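Local coordinates for putative adenylate cyclase (Vibrio parahaemolyticus, PDB 2ACA) that probably acts as a class IV-like adenylate cyclase of the CYTH family, turning ATP into cyclic AMP and diphosphate, at the interface of chains A and B. Numbering follows the deposited sequence. Chains: chain A/B, putative adenylate cyclase.

The interface of chains A and B. Residues chain A 55, 60, 77, 79-80, 84; chain B 99, 102-103.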
ATOM      1  N   LEU A  55      -0.905  18.807   2.627  1.00 13.48           N
ATOM      2  CA  LEU A  55      -1.419  17.941   3.669  1.00 15.28           C
ATOM      3  C   LEU A  55      -1.239  18.571   5.061  1.00 14.48           C
ATOM      4  O   LEU A  55      -2.134  18.499   5.904  1.00 13.17           O
ATOM      5  CB  LEU A  55      -0.718  16.586   3.608  1.00 21.07           C
ATOM      6  CG  LEU A  55      -1.038  15.800   2.334  1.00 22.03           C
ATOM      7  CD1 LEU A  55      -0.214  14.533   2.293  1.00 19.99           C
ATOM      8  CD2 LEU A  55      -2.525  15.487   2.294  1.00 20.45           C
ATOM      9  N   LYS A  60      -3.269  17.130   8.076  1.00 17.16           N
ATOM     10  CA  LYS A  60      -3.121  15.724   7.743  1.00 15.27           C
ATOM     11  C   LYS A  60      -1.656  15.327   7.677  1.00 13.75           C
ATOM     12  O   LYS A  60      -0.781  16.161   7.470  1.00 14.66           O
ATOM     13  CB  LYS A  60      -3.791  15.440   6.396  1.00 13.88           C
ATOM     14  CG  LYS A  60      -5.251  15.815   6.342  1.00 16.11           C
ATOM     15  CD  LYS A  60      -5.791  15.737   4.914  1.00 17.01           C
ATOM     16  CE  LYS A  60      -7.255  16.155   4.846  1.00 17.28           C
ATOM     17  NZ  LYS A  60      -7.772  16.112   3.456  1.00 18.23           N
ATOM     18  N   VAL A  77      -2.220   7.456   7.069  1.00 13.74           N
ATOM     19  CA  VAL A  77      -2.706   8.819   6.913  1.00 15.32           C
ATOM     20  C   VAL A  77      -3.514   9.195   8.162  1.00 16.80           C
ATOM     21  O   VAL A  77      -4.492   8.526   8.506  1.00 18.39           O
ATOM     22  CB  VAL A  77      -3.579   9.000   5.676  1.00  9.06           C
ATOM     23  CG1 VAL A  77      -4.069  10.423   5.617  1.00  8.48           C
ATOM     24  CG2 VAL A  77      -2.778   8.682   4.424  1.00 13.39           C
ATOM     25  N   GLY A  79      -5.555  12.267  10.484  1.00 16.55           N
ATOM     26  CA  GLY A  79      -6.307  13.505  10.326  1.00 19.47           C
ATOM     27  C   GLY A  79      -7.307  13.442   9.183  1.00 22.26           C
ATOM     28  O   GLY A  79      -7.438  12.398   8.539  1.00 20.57           O
ATOM     29  N   PRO A  80      -8.030  14.538   8.901  1.00 25.27           N
ATOM     30  CA  PRO A  80      -7.940  15.816   9.615  1.00 28.31           C
ATOM     31  C   PRO A  80      -8.564  15.759  11.008  1.00 31.54           C
ATOM     32  O   PRO A  80      -8.116  16.446  11.920  1.00 33.03           O
ATOM     33  CB  PRO A  80      -8.676  16.779   8.687  1.00 28.45           C
ATOM     34  CG  PRO A  80      -9.730  15.908   8.086  1.00 26.20           C
ATOM     35  CD  PRO A  80      -8.955  14.644   7.758  1.00 26.05           C
ATOM     36  N   ARG A  84      -8.902  10.629  13.723  1.00 26.17           N
ATOM     37  CA  ARG A  84      -8.972   9.823  12.510  1.00 23.21           C
ATOM     38  C   ARG A  84      -7.602   9.323  12.072  1.00 20.41           C
ATOM     39  O   ARG A  84      -6.655  10.099  11.921  1.00 18.70           O
ATOM     40  CB  ARG A  84      -9.620  10.620  11.366  1.00 41.00           C
ATOM     41  CG  ARG A  84      -9.828   9.817  10.076  1.00 42.44           C
ATOM     42  CD  ARG A  84     -10.388  10.689   8.953  1.00 43.58           C
ATOM     43  NE  ARG A  84     -10.519   9.957   7.694  1.00 46.36           N
ATOM     44  CZ  ARG A  84     -10.942  10.490   6.547  1.00 47.21           C
ATOM     45  NH1 ARG A  84     -11.281  11.773   6.487  1.00 45.61           N
ATOM     46  NH2 ARG A  84     -11.025   9.739   5.455  1.00 45.97           N
TER
HETATM   47  N   MSE B  99      -7.807   6.450   1.991  1.00 11.63           N
HETATM   48  CA  MSE B  99      -6.628   7.298   2.139  1.00 12.68           C
HETATM   49  C   MSE B  99      -6.388   8.145   0.877  1.00 10.55           C
HETATM   50  O   MSE B  99      -6.077   9.331   0.978  1.00 10.58           O
HETATM   51  CB  MSE B  99      -5.393   6.449   2.477  1.00 20.85           C
HETATM   52  CG  MSE B  99      -5.404   5.913   3.905  1.00 27.65           C
HETATM   53 SE   MSE B  99      -3.766   4.989   4.417  1.00 41.02          SE
HETATM   54  CE  MSE B  99      -4.182   3.278   3.623  1.00 35.07           C
ATOM     55  N   ASN B 102      -8.722  10.957   1.009  1.00 18.56           N
ATOM     56  CA  ASN B 102      -8.286  11.951   1.986  1.00 17.08           C
ATOM     57  C   ASN B 102      -7.134  12.772   1.409  1.00 16.41           C
ATOM     58  O   ASN B 102      -6.986  13.957   1.706  1.00 15.47           O
ATOM     59  CB  ASN B 102      -7.841  11.234   3.266  1.00 21.37           C
ATOM     60  CG  ASN B 102      -7.922  12.116   4.504  1.00 22.91           C
ATOM     61  OD1 ASN B 102      -7.694  11.645   5.616  1.00 25.08           O
ATOM     62  ND2 ASN B 102      -8.249  13.389   4.319  1.00 22.50           N
HETATM   63  N   MSE B 103      -6.325  12.135   0.568  1.00 17.16           N
HETATM   64  CA  MSE B 103      -5.180  12.798  -0.047  1.00 18.08           C
HETATM   65  C   MSE B 103      -5.550  13.678  -1.243  1.00 17.71           C
HETATM   66  O   MSE B 103      -4.678  14.287  -1.863  1.00 18.63           O
HETATM   67  CB  MSE B 103      -4.145  11.752  -0.457  1.00 19.91           C
HETATM   68  CG  MSE B 103      -3.517  11.045   0.726  1.00 19.38           C
HETATM   69 SE   MSE B 103      -2.667   9.390   0.260  1.00 29.57          SE
HETATM   70  CE  MSE B 103      -1.300  10.048  -0.945  1.00 22.92           C
TER
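The C-terminal end of helix 93-102 in chain B presses B:Asn102 and B:Met99 against chain A, where they meet strand 72-78, the loop that follows it, and A:Lys60 in the turn between helix 54-57 and strand 61-68. B:Asn102 makes the largest single contribution, with 99 Å² hidden. A:Lys60 runs out extended and passes the asparagine at a slant, and its terminal amine NZ donates a hydrogen bond to the backbone O of B:Asn102 at 2.9 Å. That bond lies in the carbonyl plane, with a C=O...N angle of 146°, and caps a carbonyl at the helix end, where the helix dipole would favour a positive partner.

With CG anti to its backbone N (chi1 -156°), the B:Asn102 amide reaches away from the helix between A:Lys60 and A:Arg84. As modelled, its OD1 faces the carbonyl O of A:Gly79 at 3.0 Å, two acceptors together, while ND2 lies 2.9 Å from A:Lys60 NZ without a hydrogen bond. Turning the amide over would give both neighbours a suitable partner, so its modelled orientation is doubtful. The poorly ordered A:Arg84 guanidinium stacks nearly parallel to the amide, 8° apart, with the atom modelled as OD1 over its centre.

Farther back along the helix, A:Val77 and selenomethionine B:Met99 lie alongside each other, running antiparallel; valine CG2 touches SE at 3.8 Å. A:Leu55 and selenomethionine B:Met103 add looser apolar cover.

The patch lies near one end of chain A's CYTH beta-barrel, the tunnel fold, and has a twin with swapped roles across the two-fold axis of a dimer that may or may not be biological.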